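Local coordinates for endo-arabinase (Bacteroides thetaiotaomicron, PDB 5C0P), which probably hydrolyses glycosidic bonds in arabinan, as a family 43 glycoside hydrolase of the L-arabinan degradation pathway, at residues Thr97-Asn100 and Lys104-Thr107; Gly131-Asp136 and Trp155-Asp160. All coordinates share one frame; numbering follows the deposited sequence.

Interaction 1. Residues Thr97-Asn100 and Lys104-Thr107; sequences TFSN and KRGT
The methyl CG2 of Thr97 lies against the aliphatic stem of Arg105, 3.5 Å from its CG, and the two side chains cross at about a right angle. CG of Arg105 stands anti to the backbone N (chi1 -175°), and a bend at chi3 then turns the guanidinium toward Ser99. That group forms salt bridges with Asp79 and Glu154. Asp79 also shares a hydrogen bond with Ser99 OG, so one carboxylate serves both strands. A water at the guanidinium edge bonds only weakly to Arg105 NH1 and Ser99 OG.

The strands are antiparallel. Phe98 and Gly106 form a hydrogen-bonded pair: Phe98 N to Gly106 O and Gly106 N to Phe98 O are both 2.9 Å and nearly straight. Thr97 and Thr107 are the next, non-hydrogen-bonded pair, with CA atoms 4.1 Å apart. Both hydroxyls sit beside their own backbone N (chi1 -64° and -59°), which brings OG1 of Thr97 to 2.8 Å from OG1 of Thr107. The first also bonds to Asp136 N and the second to Gly137 N. A valine in place of Thr97 would probably leave Thr107 OG1 and Asp136 N without this partner. The paired hydroxyls thus tie this end of the hairpin to the backbone beside Asp136, a predicted pKa modulator of the active site.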
# COMPACT_ATOMS: atom_id res chain seq x y z
N THR A 97 6.31 -1.14 -6.81
CA THR A 97 7.67 -0.70 -6.54
C THR A 97 8.69 -1.55 -7.30
O THR A 97 8.62 -2.78 -7.33
CB THR A 97 7.95 -0.70 -5.03
OG1 THR A 97 7.09 0.27 -4.40
CG2 THR A 97 9.40 -0.37 -4.73
N PHE A 98 9.64 -0.88 -7.95
CA PHE A 98 10.63 -1.54 -8.78
C PHE A 98 12.00 -0.96 -8.51
O PHE A 98 12.12 0.09 -7.88
CB PHE A 98 10.34 -1.31 -10.28
CG PHE A 98 8.95 -1.70 -10.71
CD1 PHE A 98 8.67 -3.01 -11.13
CD2 PHE A 98 7.93 -0.75 -10.76
CE1 PHE A 98 7.38 -3.36 -11.55
CE2 PHE A 98 6.64 -1.09 -11.19
CZ PHE A 98 6.37 -2.40 -11.58
N SER A 99 13.04 -1.62 -9.01
CA SER A 99 14.37 -1.04 -9.06
C SER A 99 15.08 -1.58 -10.29
O SER A 99 14.55 -2.44 -11.00
CB SER A 99 15.18 -1.35 -7.80
OG SER A 99 15.43 -2.74 -7.68
N ASN A 100 16.28 -1.08 -10.57
CA ASN A 100 17.05 -1.57 -11.69
C ASN A 100 18.51 -1.29 -11.39
O ASN A 100 18.82 -0.48 -10.52
CB ASN A 100 16.64 -0.85 -12.97
CG ASN A 100 16.79 -1.71 -14.21
OD1 ASN A 100 16.04 -2.67 -14.40
ND2 ASN A 100 17.74 -1.36 -15.07
N LYS A 104 17.71 4.00 -8.46
CA LYS A 104 17.21 3.75 -7.11
C LYS A 104 15.79 3.18 -7.13
O LYS A 104 14.99 3.46 -8.02
CB LYS A 104 17.26 5.02 -6.26
CG LYS A 104 18.67 5.40 -5.85
CD LYS A 104 18.68 6.36 -4.68
CE LYS A 104 20.10 6.57 -4.18
NZ LYS A 104 21.02 6.74 -5.33
N ARG A 105 15.50 2.36 -6.12
CA ARG A 105 14.16 1.81 -5.95
C ARG A 105 13.13 2.92 -5.89
O ARG A 105 13.37 3.97 -5.28
CB ARG A 105 14.12 0.98 -4.66
CG ARG A 105 12.80 0.25 -4.44
CD ARG A 105 12.92 -0.82 -3.37
NE ARG A 105 13.73 -1.94 -3.84
CZ ARG A 105 14.79 -2.42 -3.19
NH1 ARG A 105 15.46 -3.44 -3.71
NH2 ARG A 105 15.17 -1.90 -2.04
N GLY A 106 11.99 2.71 -6.54
CA GLY A 106 10.90 3.67 -6.47
C GLY A 106 9.59 3.05 -6.88
O GLY A 106 9.55 1.95 -7.44
N THR A 107 8.50 3.77 -6.63
CA THR A 107 7.18 3.30 -7.02
C THR A 107 6.83 3.97 -8.33
O THR A 107 7.06 5.17 -8.49
CB THR A 107 6.14 3.65 -5.94
OG1 THR A 107 6.54 3.05 -4.70
CG2 THR A 107 4.74 3.17 -6.33
O HOH W 1 16.46 -5.48 -6.14

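Interaction 2. Residues Gly131-Asp136 and Trp155-Asp160. With MG (magnesium ion), chain B.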
# COMPACT_ATOMS: atom_id res chain seq x y z
N GLY A 131 16.32 10.54 -6.71
CA GLY A 131 17.51 10.53 -5.87
C GLY A 131 17.34 9.78 -4.56
O GLY A 131 18.28 9.72 -3.76
N TRP A 132 16.16 9.20 -4.35
CA TRP A 132 15.83 8.55 -3.09
C TRP A 132 15.38 7.12 -3.29
O TRP A 132 14.64 6.83 -4.23
CB TRP A 132 14.65 9.26 -2.42
CG TRP A 132 14.92 10.61 -1.85
CD1 TRP A 132 16.10 11.28 -1.82
CD2 TRP A 132 13.96 11.45 -1.21
NE1 TRP A 132 15.94 12.50 -1.20
CE2 TRP A 132 14.63 12.63 -0.82
CE3 TRP A 132 12.60 11.33 -0.93
CZ2 TRP A 132 13.98 13.67 -0.16
CZ3 TRP A 132 11.95 12.37 -0.28
CH2 TRP A 132 12.64 13.52 0.10
N MSE A 133 15.83 6.23 -2.41
CA MSE A 133 15.29 4.87 -2.35
C MSE A 133 13.91 4.92 -1.72
O MSE A 133 13.77 5.17 -0.51
CB MSE A 133 16.18 3.95 -1.51
CG MSE A 133 17.65 4.07 -1.80
SE MSE A 133 18.51 2.35 -2.00
CE MSE A 133 17.81 1.96 -3.79
N CYS A 134 12.88 4.66 -2.52
CA CYS A 134 11.50 4.77 -2.06
C CYS A 134 10.68 3.53 -2.37
O CYS A 134 10.96 2.79 -3.31
CB CYS A 134 10.80 5.97 -2.68
SG CYS A 134 11.59 7.55 -2.39
N LEU A 135 9.63 3.32 -1.58
CA LEU A 135 8.75 2.18 -1.80
C LEU A 135 7.36 2.43 -1.27
O LEU A 135 7.11 3.40 -0.55
CB LEU A 135 9.34 0.90 -1.19
CG LEU A 135 9.83 0.84 0.26
CD1 LEU A 135 8.69 0.73 1.26
CD2 LEU A 135 10.78 -0.34 0.43
N ASP A 136 6.45 1.53 -1.65
CA ASP A 136 5.09 1.49 -1.14
C ASP A 136 4.30 2.76 -1.45
O ASP A 136 3.48 3.19 -0.64
CB ASP A 136 5.07 1.18 0.38
CG ASP A 136 5.48 -0.24 0.71
OD1 ASP A 136 5.72 -1.05 -0.23
OD2 ASP A 136 5.56 -0.58 1.91
N TRP A 155 14.40 2.79 5.12
CA TRP A 155 15.21 2.90 6.33
C TRP A 155 16.67 2.52 6.15
O TRP A 155 17.53 2.99 6.91
CB TRP A 155 14.58 2.06 7.44
CG TRP A 155 14.72 0.59 7.22
CD1 TRP A 155 13.98 -0.19 6.37
CD2 TRP A 155 15.66 -0.28 7.86
NE1 TRP A 155 14.42 -1.50 6.44
CE2 TRP A 155 15.44 -1.58 7.35
CE3 TRP A 155 16.66 -0.09 8.81
CZ2 TRP A 155 16.19 -2.68 7.76
CZ3 TRP A 155 17.40 -1.19 9.22
CH2 TRP A 155 17.16 -2.46 8.70
N LEU A 156 16.98 1.69 5.16
CA LEU A 156 18.36 1.32 4.89
C LEU A 156 19.17 2.55 4.48
O LEU A 156 20.39 2.59 4.65
CB LEU A 156 18.43 0.26 3.79
CG LEU A 156 18.01 -1.13 4.28
CD1 LEU A 156 18.15 -2.15 3.18
CD2 LEU A 156 18.84 -1.52 5.49
N GLU A 157 18.47 3.55 3.95
CA GLU A 157 19.06 4.82 3.54
C GLU A 157 18.94 5.88 4.65
O GLU A 157 19.88 6.63 4.92
CB GLU A 157 18.35 5.30 2.27
CG GLU A 157 18.78 6.66 1.74
CD GLU A 157 18.40 6.85 0.27
OE1 GLU A 157 17.38 7.50 0.00
OE2 GLU A 157 19.13 6.35 -0.61
N THR A 158 17.78 5.91 5.31
CA THR A 158 17.46 6.99 6.25
C THR A 158 17.68 6.67 7.72
O THR A 158 17.63 7.57 8.56
CB THR A 158 16.00 7.45 6.09
OG1 THR A 158 15.12 6.35 6.36
CG2 THR A 158 15.76 7.93 4.68
N ILE A 159 17.92 5.39 8.01
CA ILE A 159 18.06 4.86 9.38
C ILE A 159 16.73 4.84 10.13
O ILE A 159 16.17 3.78 10.40
CB ILE A 159 19.17 5.54 10.20
CG1 ILE A 159 20.44 5.70 9.37
CG2 ILE A 159 19.46 4.74 11.46
CD1 ILE A 159 20.98 4.39 8.80
N ASP A 160 16.23 6.03 10.48
CA ASP A 160 14.87 6.18 10.98
C ASP A 160 14.00 6.31 9.72
O ASP A 160 14.06 7.33 9.03
CB ASP A 160 14.77 7.44 11.85
CG ASP A 160 13.69 7.34 12.92
OD1 ASP A 160 12.93 6.34 12.93
OD2 ASP A 160 13.59 8.28 13.75
MG MG B . 17.64 9.64 9.04
O HOH W 2 15.52 9.65 8.96
O HOH W 3 17.52 9.18 11.05
O HOH W 4 17.69 10.29 7.04
O HOH W 5 19.73 9.45 9.05
O HOH W 6 17.65 11.64 9.54
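The backbones of Gly131-Asp136 and Trp155-Asp160 stay well apart, with the closest CA atoms, those of Met133 and Glu157, separated by 7.0 Å. The first segment is a loop that becomes a strand at Cys134. The second is one short helical turn, closed by a bond from Ile159 N to Trp155 O, after which Ile159 takes a positive phi (70°).

Glu157 spans the gap. Its CG is anti to the backbone N (chi1 176°) and the chain stays extended beyond it, so the carboxylate reaches the other backbone. Its OE1 accepts a hydrogen bond from Met133 N at 3.1 Å, met from above the carboxylate plane. The same oxygen forms a salt bridge with Arg153, which also makes a cation-pi contact with Trp132. The two partners probably favour a charged carboxylate. Met133 is selenomethionine, modelled in two conformers, so the placing of its side chain against Glu157 is doubtful as a fixed contact.

Thr158 O binds a magnesium ion at 2.1 Å, and five waters complete six ligands. One of these waters also donates to Asp160 O at 2.7 Å.

The contact lies at the surface. Helix 155-158 follows strand 147-153, the antiparallel neighbour of strand 134-141, and Met133 and Glu157 both touch Lys104 of strand 103-112.

The two contacts follow each other along the chain, and their centres lie 11 Å apart. Interaction 1 joins strands 91-100 and 103-112 of one four-stranded antiparallel sheet. Interaction 2 belongs to the next sheet, where strand 134-141 pairs with strand 147-153 and helix 155-158 follows. The successive antiparallel sheets suit the five-bladed beta-propeller of family 43. The contacts meet directly: Arg105 O probably accepts a hydrogen bond from Cys134 N at 2.9 Å. Through this bond, segment 131-136 joins neighbouring blades. It runs from the surface contact with Glu157 to Asp136, which hydrogen-bonds a Tris molecule, probably from the crystallisation liquor, and is predicted to modulate the pKa of the active-site Glu.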